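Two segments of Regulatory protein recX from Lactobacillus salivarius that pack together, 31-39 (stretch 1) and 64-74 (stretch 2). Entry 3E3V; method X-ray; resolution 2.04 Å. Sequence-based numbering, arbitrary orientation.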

# COMPACT_ATOMS: atom_id res chain seq x y z
N GLN A 31 5.10 -9.60 -12.15
CA GLN A 31 4.39 -8.93 -11.06
C GLN A 31 3.04 -8.32 -11.44
O GLN A 31 2.65 -8.31 -12.60
N LEU A 32 2.35 -7.81 -10.43
CA LEU A 32 1.07 -7.16 -10.61
C LEU A 32 1.45 -5.69 -10.84
O LEU A 32 2.43 -5.21 -10.28
N ARG A 33 0.70 -4.97 -11.68
CA ARG A 33 1.02 -3.57 -11.96
C ARG A 33 -0.21 -2.67 -11.97
O ARG A 33 -1.29 -3.10 -12.39
N THR A 34 -0.06 -1.43 -11.50
CA THR A 34 -1.17 -0.49 -11.48
C THR A 34 -1.37 -0.07 -12.92
O THR A 34 -0.49 -0.29 -13.75
N ARG A 35 -2.52 0.53 -13.21
CA ARG A 35 -2.80 1.01 -14.55
C ARG A 35 -1.71 1.98 -14.99
O ARG A 35 -1.14 1.85 -16.07
N LYS A 36 -1.40 2.95 -14.12
CA LYS A 36 -0.39 3.95 -14.43
C LYS A 36 1.01 3.36 -14.68
O LYS A 36 1.76 3.87 -15.51
N GLU A 37 1.36 2.30 -13.95
CA GLU A 37 2.67 1.67 -14.15
C GLU A 37 2.80 1.15 -15.58
O GLU A 37 3.88 1.21 -16.18
N VAL A 38 1.71 0.61 -16.11
CA VAL A 38 1.70 0.10 -17.48
C VAL A 38 1.49 1.28 -18.42
O VAL A 38 2.14 1.38 -19.45
N GLU A 39 0.59 2.17 -18.02
CA GLU A 39 0.25 3.36 -18.79
C GLU A 39 1.49 4.16 -19.18
O GLU A 39 1.53 4.76 -20.26
N LEU A 64 -6.57 -7.80 -16.90
CA LEU A 64 -5.13 -7.95 -16.75
C LEU A 64 -4.60 -6.72 -16.00
O LEU A 64 -3.49 -6.71 -15.47
N ILE A 65 -5.43 -5.67 -15.97
CA ILE A 65 -5.13 -4.45 -15.24
C ILE A 65 -6.37 -4.28 -14.39
O ILE A 65 -7.49 -4.28 -14.90
N ASN A 66 -6.18 -4.16 -13.08
CA ASN A 66 -7.31 -4.01 -12.17
C ASN A 66 -6.79 -3.35 -10.90
O ASN A 66 -6.30 -4.03 -10.00
N ASP A 67 -6.92 -2.03 -10.83
CA ASP A 67 -6.44 -1.29 -9.68
C ASP A 67 -7.08 -1.65 -8.34
O ASP A 67 -6.41 -1.61 -7.31
N LYS A 68 -8.36 -2.01 -8.33
CA LYS A 68 -9.01 -2.39 -7.07
C LYS A 68 -8.31 -3.63 -6.52
O LYS A 68 -8.03 -3.73 -5.32
N ASN A 69 -8.02 -4.58 -7.40
CA ASN A 69 -7.34 -5.80 -7.00
C ASN A 69 -5.87 -5.51 -6.63
O ASN A 69 -5.34 -6.09 -5.69
N TYR A 70 -5.23 -4.62 -7.37
CA TYR A 70 -3.84 -4.27 -7.06
C TYR A 70 -3.78 -3.73 -5.62
O TYR A 70 -3.05 -4.25 -4.78
N ALA A 71 -4.56 -2.69 -5.36
CA ALA A 71 -4.61 -2.05 -4.05
C ALA A 71 -4.97 -3.00 -2.91
O ALA A 71 -4.39 -2.92 -1.83
N GLU A 72 -5.93 -3.89 -3.14
CA GLU A 72 -6.31 -4.82 -2.09
C GLU A 72 -5.20 -5.81 -1.71
O GLU A 72 -4.99 -6.09 -0.53
N SER A 73 -4.50 -6.34 -2.71
CA SER A 73 -3.44 -7.29 -2.42
C SER A 73 -2.26 -6.56 -1.77
O SER A 73 -1.59 -7.10 -0.89
N TYR A 74 -2.01 -5.32 -2.19
CA TYR A 74 -0.92 -4.56 -1.58
C TYR A 74 -1.23 -4.40 -0.10
O TYR A 74 -0.38 -4.66 0.75

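The start of a helix leaves backbone NH groups without partners from a preceding turn, and a neighbouring segment can supply them while packing against the same turn. The contact between residues 31-39 and 64-74 of this RecX protein, which buries 498 Å² over both sides, illustrates the principle.

Tyr-70 is covered most. Its CA-to-CB bond points toward the first stretch, and chi1 in the t well with chi2 at 90° lays the ring along residues 32-34. Thr-34, in the p rotamer, sets CG2 over one face of Tyr-70, 3.6 Å from its ring centroid and 15° off the normal, a CH-pi contact. At the ring edge, Leu-32 O lies 3.5 Å from Tyr-70 CE1. Water 1 ties this edge together, donating to Leu-32 O (2.9 Å) and hydrogen-bonding to Tyr-70 OH (2.9 Å).

Leu-32, also directed toward its partner, has an off-rotamer chi1 of -147°. Its CB is 4.0 Å from Tyr-70 CD1, while CD2 reaches Ser-73 OG at 3.5 Å and Asn-69 ND2 at 3.8 Å, so the side chain spans a helical turn.

Beyond the tyrosine, Ile-65 (m, t) leaves its backbone sideways but its end comes nearer: CG2 lies 3.8 Å from Arg-35 CB and CD1 4.1 Å from Val-38 CB.

Between these apolar patches, Asp-67 (chi1 m) meets the helix start. Its OD1 accepts from Arg-35 N at 2.9 Å, the one direct hydrogen bond across the contact. Water 2 donates to Asp-67 OD1 (2.9 Å) and Arg-33 O (2.6 Å); water 3 donates to Asp-67 OD2 (2.7 Å) and accepts from Lys-36 N (2.9 Å). Within the first stretch, Thr-34 caps the helix itself, its OG1 accepting from Glu-37 N at 3.0 Å, so one residue both caps its helix and covers the tyrosine.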

# COMPACT_ATOMS: atom_id res chain seq x y z
CB GLN A 31 5.29 -7.83 -10.47
CG GLN A 31 6.45 -8.35 -9.63
CD GLN A 31 7.43 -7.26 -9.23
OE1 GLN A 31 8.26 -6.83 -10.03
NE2 GLN A 31 7.32 -6.80 -7.99
CB LEU A 32 0.22 -7.32 -9.34
CG LEU A 32 -1.30 -7.45 -9.47
CD1 LEU A 32 -1.66 -8.72 -10.23
CD2 LEU A 32 -1.93 -7.50 -8.07
CB ARG A 33 1.72 -3.45 -13.33
CG ARG A 33 3.00 -4.26 -13.47
CD ARG A 33 4.09 -3.73 -12.55
NE ARG A 33 5.34 -4.46 -12.69
CZ ARG A 33 6.35 -4.40 -11.82
NH1 ARG A 33 6.25 -3.63 -10.74
NH2 ARG A 33 7.45 -5.10 -12.03
CB THR A 34 -0.89 0.80 -10.67
OG1 THR A 34 0.09 1.59 -11.35
CG2 THR A 34 -0.39 0.49 -9.26
CB ARG A 35 -4.16 1.71 -14.59
CG ARG A 35 -4.44 2.42 -15.91
CD ARG A 35 -5.85 3.01 -15.95
NE ARG A 35 -6.07 3.77 -17.18
CZ ARG A 35 -7.26 4.15 -17.62
NH1 ARG A 35 -8.36 3.86 -16.94
NH2 ARG A 35 -7.36 4.85 -18.74
CB LYS A 36 -0.33 5.00 -13.32
CG LYS A 36 0.23 6.34 -13.79
CD LYS A 36 0.65 7.22 -12.62
CE LYS A 36 1.31 8.50 -13.11
NZ LYS A 36 1.87 9.28 -11.97
CB GLU A 37 2.86 0.49 -13.18
CG GLU A 37 3.38 0.87 -11.80
CD GLU A 37 3.63 -0.35 -10.95
OE1 GLU A 37 2.67 -1.10 -10.68
OE2 GLU A 37 4.80 -0.57 -10.54
CB VAL A 38 0.55 -0.92 -17.69
CG1 VAL A 38 0.61 -1.48 -19.11
CG2 VAL A 38 0.65 -2.05 -16.69
CB GLU A 39 -0.71 4.21 -17.97
CG GLU A 39 -1.75 4.93 -18.79
CD GLU A 39 -2.97 5.27 -17.97
OE1 GLU A 39 -2.82 5.90 -16.89
OE2 GLU A 39 -4.08 4.91 -18.41
CB LEU A 64 -4.48 -8.09 -18.12
CG LEU A 64 -4.95 -9.34 -18.87
CD1 LEU A 64 -4.37 -9.36 -20.28
CD2 LEU A 64 -4.53 -10.57 -18.10
CB ILE A 65 -4.96 -3.21 -16.14
CG1 ILE A 65 -3.62 -3.27 -16.87
CG2 ILE A 65 -5.06 -1.93 -15.29
CD1 ILE A 65 -3.37 -2.07 -17.76
CB ASN A 66 -7.89 -5.39 -11.84
CG ASN A 66 -9.18 -5.30 -11.05
OD1 ASN A 66 -9.28 -4.53 -10.08
ND2 ASN A 66 -10.17 -6.09 -11.44
CB ASP A 67 -6.54 0.22 -9.97
CG ASP A 67 -5.41 0.71 -10.87
OD1 ASP A 67 -4.54 -0.10 -11.25
OD2 ASP A 67 -5.39 1.92 -11.20
CB LYS A 68 -10.49 -2.68 -7.29
CG LYS A 68 -11.19 -3.34 -6.11
CD LYS A 68 -12.65 -3.64 -6.45
CE LYS A 68 -13.12 -4.96 -5.83
NZ LYS A 68 -13.08 -4.93 -4.35
CB ASN A 69 -7.39 -6.83 -8.12
CG ASN A 69 -6.63 -8.09 -7.77
OD1 ASN A 69 -6.94 -8.76 -6.79
ND2 ASN A 69 -5.63 -8.42 -8.58
CB TYR A 70 -3.32 -3.17 -7.99
CG TYR A 70 -1.85 -2.85 -7.74
CD1 TYR A 70 -0.84 -3.54 -8.42
CD2 TYR A 70 -1.47 -1.89 -6.79
CE1 TYR A 70 0.52 -3.28 -8.15
CE2 TYR A 70 -0.12 -1.64 -6.52
CZ TYR A 70 0.86 -2.33 -7.20
OH TYR A 70 2.20 -2.08 -6.95
CB ALA A 71 -5.59 -0.87 -4.09
CB GLU A 72 -7.58 -5.57 -2.48
CG GLU A 72 -8.84 -4.89 -1.97
CD GLU A 72 -10.12 -5.55 -2.45
OE1 GLU A 72 -10.17 -6.80 -2.47
OE2 GLU A 72 -11.08 -4.82 -2.78
CB SER A 73 -2.99 -7.98 -3.71
OG SER A 73 -2.55 -7.02 -4.64
CB TYR A 74 -0.77 -3.18 -2.23
CG TYR A 74 0.39 -2.38 -1.63
CD1 TYR A 74 1.71 -2.80 -1.82
CD2 TYR A 74 0.16 -1.26 -0.85
CE1 TYR A 74 2.77 -2.12 -1.22
CE2 TYR A 74 1.21 -0.56 -0.25
CZ TYR A 74 2.52 -1.00 -0.44
OH TYR A 74 3.56 -0.35 0.17
O HOH W 1 4.12 -3.72 -8.46
O HOH W 2 -3.88 -2.90 -11.88
O HOH W 3 -3.13 3.22 -11.81